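Local coordinates for KLLA0C04147p (Kluyveromyces lactis, PDB 5H2D), which binds ergosterol through its oxysterol-binding (ORD) domain, the part described here, and probably transfers sterols, at residues T61-V64 against S65-E68; A90-D94 against S95-L99; P346-P349 against P350-R354; R382-R385 against K386-E390; E403-P406 against V407-C410. All coordinates share one frame; numbering follows the deposited sequence.

Contact 1 of 5, residues T61-V64 against S65-E68; sequences TLPV and SFNE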
loop_
_atom_site.group_PDB
_atom_site.type_symbol
_atom_site.label_atom_id
_atom_site.label_comp_id
_atom_site.label_asym_id
_atom_site.label_seq_id
_atom_site.Cartn_x
_atom_site.Cartn_y
_atom_site.Cartn_z
ATOM N N THR A 61 -22.959 6.567 -2.924
ATOM C CA THR A 61 -23.354 6.400 -1.535
ATOM C C THR A 61 -23.671 4.930 -1.303
ATOM O O THR A 61 -24.467 4.335 -2.039
ATOM C CB THR A 61 -24.560 7.274 -1.191
ATOM O OG1 THR A 61 -25.359 7.474 -2.366
ATOM C CG2 THR A 61 -24.094 8.615 -0.653
ATOM N N LEU A 62 -23.033 4.345 -0.298
ATOM C CA LEU A 62 -23.137 2.914 -0.082
ATOM C C LEU A 62 -23.604 2.636 1.335
ATOM O O LEU A 62 -23.304 3.401 2.260
ATOM C CB LEU A 62 -21.786 2.222 -0.324
ATOM C CG LEU A 62 -21.219 2.435 -1.727
ATOM C CD1 LEU A 62 -19.737 2.114 -1.758
ATOM C CD2 LEU A 62 -21.961 1.576 -2.751
ATOM N N PRO A 63 -24.348 1.553 1.533
ATOM C CA PRO A 63 -24.664 1.119 2.895
ATOM C C PRO A 63 -23.399 0.671 3.607
ATOM O O PRO A 63 -22.380 0.360 2.986
ATOM C CB PRO A 63 -25.623 -0.051 2.680
ATOM C CG PRO A 63 -25.198 -0.612 1.351
ATOM C CD PRO A 63 -24.799 0.582 0.520
ATOM N N VAL A 64 -23.475 0.643 4.939
ATOM C CA VAL A 64 -22.288 0.334 5.728
ATOM C C VAL A 64 -21.776 -1.073 5.454
ATOM O O VAL A 64 -20.589 -1.351 5.657
ATOM C CB VAL A 64 -22.572 0.544 7.230
ATOM C CG1 VAL A 64 -23.527 -0.518 7.744
ATOM C CG2 VAL A 64 -21.269 0.528 8.009
ATOM N N SER A 65 -22.643 -1.979 4.995
ATOM C CA SER A 65 -22.207 -3.311 4.599
ATOM C C SER A 65 -21.117 -3.272 3.532
ATOM O O SER A 65 -20.359 -4.238 3.396
ATOM C CB SER A 65 -23.408 -4.119 4.087
ATOM O OG SER A 65 -24.378 -4.263 5.112
ATOM N N PHE A 66 -21.020 -2.188 2.764
ATOM C CA PHE A 66 -19.999 -2.097 1.725
ATOM C C PHE A 66 -18.995 -0.991 2.027
ATOM O O PHE A 66 -18.340 -0.474 1.111
ATOM C CB PHE A 66 -20.648 -1.930 0.345
ATOM C CG PHE A 66 -21.385 -3.156 -0.089
ATOM C CD1 PHE A 66 -20.692 -4.338 -0.327
ATOM C CD2 PHE A 66 -22.767 -3.157 -0.190
ATOM C CE1 PHE A 66 -21.356 -5.497 -0.682
ATOM C CE2 PHE A 66 -23.435 -4.314 -0.553
ATOM C CZ PHE A 66 -22.728 -5.479 -0.796
ATOM N N ASN A 67 -18.857 -0.640 3.301
ATOM C CA ASN A 67 -17.801 0.240 3.785
ATOM C C ASN A 67 -16.859 -0.554 4.681
ATOM O O ASN A 67 -17.246 -1.546 5.303
ATOM C CB ASN A 67 -18.365 1.414 4.589
ATOM C CG ASN A 67 -19.140 2.411 3.749
ATOM O OD1 ASN A 67 -20.022 3.093 4.264
ATOM N ND2 ASN A 67 -18.802 2.525 2.480
ATOM N N GLU A 68 -15.608 -0.087 4.774
ATOM C CA GLU A 68 -14.629 -0.679 5.670
ATOM C C GLU A 68 -14.010 0.421 6.527
ATOM O O GLU A 68 -13.684 1.481 6.001
ATOM C CB GLU A 68 -13.530 -1.382 4.850
ATOM C CG GLU A 68 -12.497 -2.106 5.672
ATOM C CD GLU A 68 -11.441 -2.746 4.790
ATOM O OE1 GLU A 68 -10.354 -2.157 4.610
ATOM O OE2 GLU A 68 -11.701 -3.842 4.272
HETATM O O HOH W 1 -22.510 4.169 4.653
#
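Val64 O is held by two donors: the backbone N of Asn67, 3.0 Å away across the turn, and the guanidinium of Arg40 from a neighbouring loop. Asn67 N lies well above the plane of that carbonyl, yet its N-H aims nearly straight at the oxygen (164°). One residue earlier Phe66 N makes the same kind of step back, to Pro63 O at 2.9 Å. The two successive three-residue bonds form a short 3-10 turn that leads into strand 67-68.

The Asn67 side chain, CG anti to its own carbonyl carbon (chi1 -69°), carries OD1 to a water. That water donates to Asn67 OD1 at 2.7 Å and also to Leu62 O at 2.6 Å. Away from the water, Pro63 and Phe66 lie side by side, and Pro63 CG meets the ring edge of Phe66 at CD2, 3.8 Å off. Helix 45-49 packs on Leu62, Pro63 and Phe66, and Leu62 also touches the bound ergosterol as part of its pocket.

Leu62 O and Asn67 OD1 are both acceptors and cannot bond directly, so a water giving a hydrogen to each joins them.

Contact 2 of 5, residues A90-D94 against S95-L99; sequences ASFED and STLRL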
loop_
_atom_site.group_PDB
_atom_site.type_symbol
_atom_site.label_atom_id
_atom_site.label_comp_id
_atom_site.label_asym_id
_atom_site.label_seq_id
_atom_site.Cartn_x
_atom_site.Cartn_y
_atom_site.Cartn_z
ATOM N N ALA A 90 18.054 -6.896 -0.079
ATOM C CA ALA A 90 19.283 -6.139 0.126
ATOM C C ALA A 90 20.474 -7.046 0.401
ATOM O O ALA A 90 21.618 -6.635 0.171
ATOM C CB ALA A 90 19.115 -5.148 1.282
ATOM N N SER A 91 20.229 -8.268 0.870
ATOM C CA SER A 91 21.311 -9.149 1.297
ATOM C C SER A 91 21.960 -9.920 0.152
ATOM O O SER A 91 23.007 -10.547 0.367
ATOM C CB SER A 91 20.788 -10.134 2.344
ATOM O OG SER A 91 19.998 -11.142 1.741
ATOM N N PHE A 92 21.395 -9.887 -1.049
ATOM C CA PHE A 92 21.894 -10.686 -2.164
ATOM C C PHE A 92 22.857 -9.869 -3.022
ATOM O O PHE A 92 22.537 -8.755 -3.444
ATOM C CB PHE A 92 20.726 -11.215 -3.006
ATOM C CG PHE A 92 19.755 -12.053 -2.217
ATOM C CD1 PHE A 92 20.211 -13.088 -1.417
ATOM C CD2 PHE A 92 18.392 -11.790 -2.246
ATOM C CE1 PHE A 92 19.330 -13.853 -0.671
ATOM C CE2 PHE A 92 17.505 -12.557 -1.501
ATOM C CZ PHE A 92 17.971 -13.585 -0.712
ATOM N N GLU A 93 24.048 -10.425 -3.275
ATOM C CA GLU A 93 25.027 -9.696 -4.074
ATOM C C GLU A 93 24.614 -9.615 -5.538
ATOM O O GLU A 93 24.977 -8.666 -6.240
ATOM C CB GLU A 93 26.402 -10.351 -3.931
ATOM C CG GLU A 93 26.426 -11.825 -4.291
ATOM C CD GLU A 93 26.515 -12.050 -5.784
ATOM O OE1 GLU A 93 26.926 -11.108 -6.495
ATOM O OE2 GLU A 93 26.168 -13.161 -6.250
ATOM N N ASP A 94 23.836 -10.581 -6.003
ATOM C CA ASP A 94 23.413 -10.660 -7.394
ATOM C C ASP A 94 22.232 -9.720 -7.630
ATOM O O ASP A 94 21.168 -9.896 -7.030
ATOM C CB ASP A 94 23.047 -12.117 -7.687
ATOM C CG ASP A 94 22.452 -12.333 -9.060
ATOM O OD1 ASP A 94 22.351 -11.390 -9.869
ATOM O OD2 ASP A 94 22.094 -13.504 -9.338
ATOM N N SER A 95 22.403 -8.730 -8.511
ATOM C CA SER A 95 21.347 -7.734 -8.692
ATOM C C SER A 95 20.061 -8.349 -9.230
ATOM O O SER A 95 18.969 -7.867 -8.906
ATOM C CB SER A 95 21.819 -6.607 -9.612
ATOM O OG SER A 95 22.083 -7.073 -10.926
ATOM N N THR A 96 20.160 -9.408 -10.050
ATOM C CA THR A 96 18.947 -10.021 -10.591
ATOM C C THR A 96 18.169 -10.767 -9.516
ATOM O O THR A 96 16.940 -10.874 -9.612
ATOM C CB THR A 96 19.274 -10.967 -11.751
ATOM O OG1 THR A 96 19.979 -12.122 -11.269
ATOM C CG2 THR A 96 20.108 -10.248 -12.796
ATOM N N LEU A 97 18.860 -11.294 -8.501
ATOM C CA LEU A 97 18.196 -11.920 -7.363
ATOM C C LEU A 97 17.596 -10.874 -6.429
ATOM O O LEU A 97 16.515 -11.094 -5.868
ATOM C CB LEU A 97 19.178 -12.830 -6.615
ATOM C CG LEU A 97 18.683 -13.603 -5.386
ATOM C CD1 LEU A 97 17.505 -14.500 -5.728
ATOM C CD2 LEU A 97 19.807 -14.427 -4.758
ATOM N N ARG A 98 18.256 -9.730 -6.267
ATOM C CA ARG A 98 17.586 -8.618 -5.599
ATOM C C ARG A 98 16.284 -8.278 -6.313
ATOM O O ARG A 98 15.245 -8.085 -5.669
ATOM C CB ARG A 98 18.503 -7.396 -5.533
ATOM C CG ARG A 98 19.802 -7.660 -4.791
ATOM C CD ARG A 98 20.432 -6.385 -4.232
ATOM N NE ARG A 98 20.976 -5.521 -5.280
ATOM C CZ ARG A 98 22.197 -5.659 -5.792
ATOM N NH1 ARG A 98 22.621 -4.837 -6.744
ATOM N NH2 ARG A 98 22.982 -6.635 -5.358
ATOM N N LEU A 99 16.315 -8.219 -7.646
ATOM C CA LEU A 99 15.109 -7.891 -8.399
ATOM C C LEU A 99 14.027 -8.951 -8.210
ATOM O O LEU A 99 12.843 -8.623 -8.108
ATOM C CB LEU A 99 15.438 -7.708 -9.881
ATOM C CG LEU A 99 14.274 -7.351 -10.801
ATOM C CD1 LEU A 99 13.425 -6.205 -10.212
ATOM C CD2 LEU A 99 14.732 -6.995 -12.209
#
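Arg98 curls back over the carbonyls of Phe92, Glu93 and Asp94, and most of its atoms lie beside one of them. Its CB lies 3.9 Å from Asp94 O, and CG comes to 3.2 Å from Phe92 O. CD stays beside that same oxygen, and the chain then bends at chi3 (-71°), which returns the guanidinium to the loop. NE forms a salt bridge with Glu199. At the tip, NH2 donates to Phe92 O at 2.9 Å, a bond lying both in the carbonyl plane and within 2° of the guanidinium plane. The same NH2 also reaches Glu93 O, but at a poorer angle, and that bond is weak. Ser95 CA sits over the centre of one guanidinium face.

Asp94 is the N-cap of the helix. Its OD1 takes two bonds from one face of the carboxylate, from Thr96 OG1 at 2.8 Å and from Thr96 N at 3.0 Å, while OD2 is bonded to the hydroxyl of Tyr310. Asp94 O accepts from Arg98 N in a nearly linear bond (165°). Leu97 CD2 makes a CH-pi contact over the Phe92 ring, 3.8 Å from its centroid; Ser91 OG occupies the opposite face.

The loop thus joins helix 84-90 to the start of helix 95-108, with Arg98 and Leu99 against Tyr201 of strand 199-203, and Asp94 and Leu97 against Trp267 of strand 265-272.

Contact 3 of 5, residues P346-P349 against P350-R354; sequences PWLP and PTDTR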
loop_
_atom_site.group_PDB
_atom_site.type_symbol
_atom_site.label_atom_id
_atom_site.label_comp_id
_atom_site.label_asym_id
_atom_site.label_seq_id
_atom_site.Cartn_x
_atom_site.Cartn_y
_atom_site.Cartn_z
ATOM N N PRO A 346 -0.260 11.081 21.917
ATOM C CA PRO A 346 0.268 12.433 22.180
ATOM C C PRO A 346 1.226 12.940 21.111
ATOM O O PRO A 346 1.408 14.160 21.000
ATOM C CB PRO A 346 0.975 12.282 23.536
ATOM C CG PRO A 346 0.347 11.065 24.164
ATOM C CD PRO A 346 0.101 10.136 22.987
ATOM N N TRP A 347 1.812 12.046 20.306
ATOM C CA TRP A 347 2.750 12.431 19.260
ATOM C C TRP A 347 2.069 12.860 17.966
ATOM O O TRP A 347 2.695 13.544 17.152
ATOM C CB TRP A 347 3.689 11.261 18.939
ATOM C CG TRP A 347 4.562 10.869 20.091
ATOM C CD1 TRP A 347 4.306 9.908 21.033
ATOM C CD2 TRP A 347 5.824 11.449 20.439
ATOM N NE1 TRP A 347 5.341 9.857 21.945
ATOM C CE2 TRP A 347 6.282 10.789 21.601
ATOM C CE3 TRP A 347 6.610 12.464 19.881
ATOM C CZ2 TRP A 347 7.496 11.113 22.215
ATOM C CZ3 TRP A 347 7.817 12.781 20.488
ATOM C CH2 TRP A 347 8.247 12.103 21.643
ATOM N N LEU A 348 0.823 12.472 17.762
ATOM C CA LEU A 348 0.232 12.603 16.439
ATOM C C LEU A 348 -0.146 14.042 16.104
ATOM O O LEU A 348 -0.558 14.814 16.980
ATOM C CB LEU A 348 -1.021 11.740 16.341
ATOM C CG LEU A 348 -0.818 10.238 16.523
ATOM C CD1 LEU A 348 -2.174 9.549 16.565
ATOM C CD2 LEU A 348 0.054 9.653 15.406
ATOM N N PRO A 349 -0.081 14.402 14.830
ATOM C CA PRO A 349 -0.714 15.637 14.369
ATOM C C PRO A 349 -2.217 15.490 14.429
ATOM O O PRO A 349 -2.723 14.358 14.412
ATOM C CB PRO A 349 -0.230 15.753 12.916
ATOM C CG PRO A 349 -0.050 14.315 12.483
ATOM C CD PRO A 349 0.387 13.555 13.715
ATOM N N PRO A 350 -2.968 16.596 14.472
ATOM C CA PRO A 350 -4.436 16.486 14.494
ATOM C C PRO A 350 -5.014 15.856 13.245
ATOM O O PRO A 350 -6.203 15.526 13.243
ATOM C CB PRO A 350 -4.908 17.941 14.638
ATOM C CG PRO A 350 -3.703 18.723 15.010
ATOM C CD PRO A 350 -2.495 17.985 14.573
ATOM N N THR A 351 -4.212 15.684 12.199
ATOM C CA THR A 351 -4.671 15.146 10.933
ATOM C C THR A 351 -4.546 13.631 10.829
ATOM O O THR A 351 -4.966 13.078 9.811
ATOM C CB THR A 351 -3.877 15.775 9.787
ATOM O OG1 THR A 351 -2.481 15.563 10.030
ATOM C CG2 THR A 351 -4.182 17.280 9.655
ATOM N N ASP A 352 -3.972 12.945 11.818
ATOM C CA ASP A 352 -3.731 11.515 11.653
ATOM C C ASP A 352 -5.040 10.735 11.600
ATOM O O ASP A 352 -5.972 10.993 12.370
ATOM C CB ASP A 352 -2.852 10.957 12.776
ATOM C CG ASP A 352 -2.393 9.530 12.484
ATOM O OD1 ASP A 352 -1.394 9.372 11.741
ATOM O OD2 ASP A 352 -3.041 8.575 12.969
ATOM N N THR A 353 -5.091 9.751 10.690
ATOM C CA THR A 353 -6.281 8.921 10.499
ATOM C C THR A 353 -6.787 8.280 11.789
ATOM O O THR A 353 -8.001 8.095 11.948
ATOM C CB THR A 353 -5.978 7.828 9.465
ATOM O OG1 THR A 353 -5.569 8.453 8.239
ATOM C CG2 THR A 353 -7.223 6.924 9.223
ATOM N N ARG A 354 -5.887 7.930 12.721
ATOM C CA ARG A 354 -6.351 7.331 13.976
ATOM C C ARG A 354 -7.316 8.248 14.717
ATOM O O ARG A 354 -8.149 7.770 15.497
ATOM C CB ARG A 354 -5.167 6.995 14.877
ATOM C CG ARG A 354 -4.313 5.868 14.352
ATOM C CD ARG A 354 -3.044 5.802 15.164
ATOM N NE ARG A 354 -2.081 4.844 14.640
ATOM C CZ ARG A 354 -1.164 5.148 13.736
ATOM N NH1 ARG A 354 -1.113 6.374 13.240
ATOM N NH2 ARG A 354 -0.292 4.237 13.339
#
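With CG anti to the backbone N (chi1 -170°), Asp352 brings its carboxylate against the two methyls of Leu348, whose own CG is anti to its carbonyl carbon (chi1 -62°). The two side chains cross at a slant, Leu348 CD2 standing 3.8 Å from Asp352 CG and the other methyl, CD1, 3.8 Å from Asp352 OD2. Leu348 CD1 also borders the extended chain of Arg354, 4.1 Å from its CD.

Pro349 to Asp352 form a type I beta turn, closed by Asp352 N to Pro349 O at 3.2 Å, and an Asx turn follows at once. In it Asp352 OD2 accepts from Arg354 N at 2.9 Å, approached from above the carboxylate plane. From the opposite face Arg354 NH1 reaches the same OD2, also at 2.9 Å, in a salt bridge on the syn side. The second oxygen, OD1, takes the backbone N of Glu130, and NH2 of Arg354 donates to Glu130 O, so this buried pair is pinned to strand 128-133. An alanine in place of Asp352 would remove both oxygens and would probably leave the buried Arg354 guanidinium without its counter-charge and Glu130 N without an acceptor.

Thr351 crosses Pro349 at about a right angle, its OG1 3.7 Å from Pro349 CG and hydrogen-bonded to the hydroxyl of Thr128.

Contact 4 of 5, residues R382-R385 against K386-E390; sequences RSVR and KKREE. With SO4 (sulfate ion), chain E.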
loop_
_atom_site.group_PDB
_atom_site.type_symbol
_atom_site.label_atom_id
_atom_site.label_comp_id
_atom_site.label_asym_id
_atom_site.label_seq_id
_atom_site.Cartn_x
_atom_site.Cartn_y
_atom_site.Cartn_z
ATOM N N ARG A 382 -15.914 20.741 2.319
ATOM C CA ARG A 382 -16.471 21.451 1.173
ATOM C C ARG A 382 -16.499 22.952 1.425
ATOM O O ARG A 382 -16.196 23.747 0.526
ATOM C CB ARG A 382 -17.874 20.924 0.859
ATOM C CG ARG A 382 -18.612 21.735 -0.200
ATOM C CD ARG A 382 -20.037 21.238 -0.400
ATOM N NE ARG A 382 -20.780 22.086 -1.332
ATOM C CZ ARG A 382 -21.312 23.265 -1.018
ATOM N NH1 ARG A 382 -21.184 23.752 0.210
ATOM N NH2 ARG A 382 -21.970 23.966 -1.932
ATOM N N SER A 383 -16.848 23.364 2.647
ATOM C CA SER A 383 -16.943 24.797 2.915
ATOM C C SER A 383 -15.568 25.453 2.876
ATOM O O SER A 383 -15.427 26.583 2.394
ATOM C CB SER A 383 -17.630 25.049 4.257
ATOM O OG SER A 383 -16.825 24.633 5.341
ATOM N N VAL A 384 -14.542 24.754 3.362
ATOM C CA VAL A 384 -13.181 25.286 3.303
ATOM C C VAL A 384 -12.720 25.422 1.855
ATOM O O VAL A 384 -12.067 26.407 1.487
ATOM C CB VAL A 384 -12.229 24.405 4.133
ATOM C CG1 VAL A 384 -10.790 24.800 3.891
ATOM C CG2 VAL A 384 -12.565 24.526 5.615
ATOM N N ARG A 385 -13.049 24.442 1.007
ATOM C CA ARG A 385 -12.715 24.555 -0.410
ATOM C C ARG A 385 -13.402 25.761 -1.042
ATOM O O ARG A 385 -12.782 26.498 -1.817
ATOM C CB ARG A 385 -13.093 23.279 -1.161
ATOM C CG ARG A 385 -12.955 23.412 -2.675
ATOM C CD ARG A 385 -13.448 22.174 -3.400
ATOM N NE ARG A 385 -14.847 21.888 -3.094
ATOM C CZ ARG A 385 -15.884 22.432 -3.725
ATOM N NH1 ARG A 385 -15.693 23.301 -4.709
ATOM N NH2 ARG A 385 -17.119 22.102 -3.372
ATOM N N LYS A 386 -14.681 25.980 -0.727
ATOM C CA LYS A 386 -15.390 27.100 -1.342
ATOM C C LYS A 386 -14.814 28.435 -0.893
ATOM O O LYS A 386 -14.741 29.381 -1.685
ATOM C CB LYS A 386 -16.886 27.016 -1.037
ATOM C CG LYS A 386 -17.586 25.900 -1.801
ATOM C CD LYS A 386 -19.086 26.141 -1.932
ATOM C CE LYS A 386 -19.384 27.263 -2.923
ATOM N NZ LYS A 386 -20.845 27.441 -3.152
ATOM N N LYS A 387 -14.388 28.534 0.368
ATOM C CA LYS A 387 -13.757 29.766 0.827
ATOM C C LYS A 387 -12.427 29.998 0.118
ATOM O O LYS A 387 -12.117 31.127 -0.277
ATOM C CB LYS A 387 -13.555 29.734 2.343
ATOM C CG LYS A 387 -14.832 29.859 3.162
ATOM C CD LYS A 387 -14.497 30.122 4.627
ATOM C CE LYS A 387 -13.683 31.405 4.771
ATOM N NZ LYS A 387 -12.915 31.468 6.051
ATOM N N ARG A 388 -11.631 28.941 -0.056
ATOM C CA ARG A 388 -10.380 29.083 -0.792
ATOM C C ARG A 388 -10.637 29.606 -2.197
ATOM O O ARG A 388 -9.932 30.501 -2.683
ATOM C CB ARG A 388 -9.648 27.742 -0.853
ATOM C CG ARG A 388 -8.757 27.461 0.335
ATOM C CD ARG A 388 -7.776 26.354 -0.012
ATOM N NE ARG A 388 -8.481 25.141 -0.395
ATOM C CZ ARG A 388 -8.826 24.185 0.465
ATOM N NH1 ARG A 388 -8.506 24.298 1.753
ATOM N NH2 ARG A 388 -9.466 23.115 0.033
ATOM N N GLU A 389 -11.636 29.043 -2.875
ATOM C CA GLU A 389 -11.915 29.452 -4.244
ATOM C C GLU A 389 -12.380 30.904 -4.301
ATOM O O GLU A 389 -11.999 31.645 -5.215
ATOM C CB GLU A 389 -12.945 28.506 -4.864
ATOM C CG GLU A 389 -12.421 27.085 -5.009
ATOM C CD GLU A 389 -13.461 26.110 -5.529
ATOM O OE1 GLU A 389 -14.669 26.383 -5.380
ATOM O OE2 GLU A 389 -13.065 25.065 -6.092
ATOM N N GLU A 390 -13.163 31.341 -3.311
ATOM C CA GLU A 390 -13.623 32.730 -3.275
ATOM C C GLU A 390 -12.488 33.721 -3.061
ATOM O O GLU A 390 -12.625 34.894 -3.425
ATOM C CB GLU A 390 -14.666 32.915 -2.173
ATOM C CG GLU A 390 -16.047 32.437 -2.562
ATOM C CD GLU A 390 -16.941 32.216 -1.363
ATOM O OE1 GLU A 390 -17.994 31.559 -1.523
ATOM O OE2 GLU A 390 -16.586 32.694 -0.262
HETATM S S SO4 E . -20.197 23.422 -5.172
HETATM O O1 SO4 E . -20.868 24.228 -4.151
HETATM O O2 SO4 E . -19.329 22.442 -4.524
HETATM O O3 SO4 E . -21.190 22.725 -5.987
HETATM O O4 SO4 E . -19.396 24.292 -6.029
#
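Arg382, Arg385 and Lys386 stand on successive turns near the C-terminal end of helix 367-390 and converge on one sulfate ion, probably from the crystallisation liquor. NH2 of Arg385 donates to its O2 in a short, fairly straight hydrogen bond (153°). NH2 of Arg382 approaches O1, but so closely and at so bent an angle that this bond is doubtful. Lys386 NZ adds a long, weak bond to O1 at 3.4 Å. The three cations are thus gathered round a shared anion.

Behind this first shell, Lys386 runs alongside Arg382, its CD lying over one face of the guanidinium and 3.6 Å from NH2. A bend at chi3 (59°) turns the tip of Arg385 so that its other terminal nitrogen, NH1, is left to Glu389, one turn on. In this salt bridge Arg385 NH1 to Glu389 OE1 measures 3.3 Å, with carboxylate and guanidinium planes 77° apart; NH1 to OE2 is longer and weak.

Further out, the backbone bonds from Lys386 N to Arg382 O and from Glu389 N to Arg385 O set these spacings. Arg388 leaves the sulfate side altogether and packs on Leu125, Ile393 and Tyr395. The face of its guanidinium lies against the helix backbone, NH2 being 3.6 Å from Arg385 CA.

Contact 5 of 5, residues E403-P406 against V407-C410; sequences EIHP and VTKC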
loop_
_atom_site.group_PDB
_atom_site.type_symbol
_atom_site.label_atom_id
_atom_site.label_comp_id
_atom_site.label_asym_id
_atom_site.label_seq_id
_atom_site.Cartn_x
_atom_site.Cartn_y
_atom_site.Cartn_z
ATOM N N GLU A 403 7.447 17.654 -7.510
ATOM C CA GLU A 403 8.718 17.965 -8.149
ATOM C C GLU A 403 8.921 17.013 -9.317
ATOM O O GLU A 403 8.159 16.062 -9.509
ATOM C CB GLU A 403 9.881 17.856 -7.159
ATOM C CG GLU A 403 9.770 18.773 -5.946
ATOM C CD GLU A 403 10.076 20.223 -6.277
ATOM O OE1 GLU A 403 10.044 21.058 -5.349
ATOM O OE2 GLU A 403 10.347 20.532 -7.458
ATOM N N ILE A 404 9.961 17.269 -10.106
ATOM C CA ILE A 404 10.346 16.380 -11.194
ATOM C C ILE A 404 11.453 15.464 -10.695
ATOM O O ILE A 404 12.480 15.931 -10.176
ATOM C CB ILE A 404 10.781 17.179 -12.435
ATOM C CG1 ILE A 404 9.545 17.815 -13.089
ATOM C CG2 ILE A 404 11.517 16.279 -13.409
ATOM C CD1 ILE A 404 9.850 18.908 -14.082
ATOM N N HIS A 405 11.239 14.156 -10.814
ATOM C CA HIS A 405 12.229 13.224 -10.307
ATOM C C HIS A 405 13.457 13.223 -11.217
ATOM O O HIS A 405 13.321 13.187 -12.441
ATOM C CB HIS A 405 11.664 11.807 -10.202
ATOM C CG HIS A 405 12.542 10.896 -9.409
ATOM N ND1 HIS A 405 13.594 10.202 -9.971
ATOM C CD2 HIS A 405 12.564 10.609 -8.088
ATOM C CE1 HIS A 405 14.211 9.510 -9.033
ATOM N NE2 HIS A 405 13.604 9.737 -7.881
ATOM N N PRO A 406 14.661 13.248 -10.642
ATOM C CA PRO A 406 15.867 13.355 -11.481
ATOM C C PRO A 406 16.134 12.135 -12.346
ATOM O O PRO A 406 16.813 12.276 -13.369
ATOM C CB PRO A 406 16.986 13.574 -10.455
ATOM C CG PRO A 406 16.460 13.007 -9.182
ATOM C CD PRO A 406 14.979 13.255 -9.205
ATOM N N VAL A 407 15.640 10.953 -11.986
ATOM C CA VAL A 407 15.907 9.745 -12.772
ATOM C C VAL A 407 14.794 9.464 -13.765
ATOM O O VAL A 407 15.043 9.284 -14.959
ATOM C CB VAL A 407 16.133 8.535 -11.842
ATOM C CG1 VAL A 407 16.294 7.256 -12.666
ATOM C CG2 VAL A 407 17.343 8.762 -10.963
ATOM N N THR A 408 13.547 9.408 -13.293
ATOM C CA THR A 408 12.426 9.108 -14.177
ATOM C C THR A 408 11.983 10.303 -15.000
ATOM O O THR A 408 11.306 10.116 -16.017
ATOM C CB THR A 408 11.231 8.616 -13.364
ATOM O OG1 THR A 408 10.836 9.653 -12.457
ATOM C CG2 THR A 408 11.603 7.377 -12.579
ATOM N N LYS A 409 12.330 11.517 -14.568
ATOM C CA LYS A 409 11.861 12.756 -15.170
ATOM C C LYS A 409 10.340 12.881 -15.114
ATOM O O LYS A 409 9.746 13.651 -15.878
ATOM C CB LYS A 409 12.382 12.891 -16.606
ATOM C CG LYS A 409 13.908 12.829 -16.638
ATOM C CD LYS A 409 14.492 13.015 -18.023
ATOM C CE LYS A 409 16.018 13.018 -17.952
ATOM N NZ LYS A 409 16.667 13.174 -19.288
ATOM N N CYS A 410 9.701 12.146 -14.201
ATOM C CA CYS A 410 8.268 12.236 -13.956
ATOM C C CYS A 410 7.995 13.127 -12.749
ATOM O O CYS A 410 8.819 13.230 -11.837
ATOM C CB CYS A 410 7.651 10.857 -13.691
ATOM S SG CYS A 410 7.785 9.674 -15.024
#
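His405 ND1 is the tight point of this turn, accepting from Val407 N at 3.0 Å and, in a long, weak bond, from Thr408 N. Val407 N is tilted 30° from the ring plane, whereas Thr408 N comes in at the ring edge. CG lies anti to the backbone N (chi1 -167°), which folds the imidazole back beside Val407 and brings CE1 to 3.5 Å from Val407 CB. At the root of the side chain, Thr408 OG1 comes within 3.2 Å of His405 CB, and it accepts from Cys410 N in an ST turn while bonding to the hydroxyl of Tyr187.

The backbone is equally close-knit. His405 N meets Cys410 O at 2.8 Å in an almost straight bond, and Lys409 N returns to His405 O at 2.9 Å, closing the beta hairpin between strands 400-404 and 411-415. Lys409 has a positive phi (60°), a left-handed conformation that turns the chain back. Tyr187 and Tyr412 meet the imidazole as well, Tyr412 edge-to-face.

The other side is looser. Pro406, Val407 and Lys409 are exposed, and the approach of Ile404 CG2 to Lys409 CA is only a 4.0 Å graze. A leucine in place of His405 would have no ring nitrogen and is likely to leave Val407 N without its acceptor, freeing the tip of the turn to shift.

Accepting from Val407 N suggests that ND1 is unprotonated, consistent with a neutral imidazole that would carry its proton on NE2.

All five contacts are local, within single turns or helix stretches, and none touches another. Contact 3 is the buried one, and there a carboxylate-guanidinium pair is tied to strand 128-133. Contact 2 is partly buried and caps a helix start. Contacts 1, 4 and 5 lie at the surface, yet differ: contact 1 borders the sterol pocket and uses a water, contact 4 is a charged helix face with a sulfate, and contact 5 closes a hairpin through a histidine. Contacts 2 and 5 share strand 199-203 as a neighbour. Contacts 1 and 2 sit on opposite sides of the chain's centre, their centres about 43 Å apart.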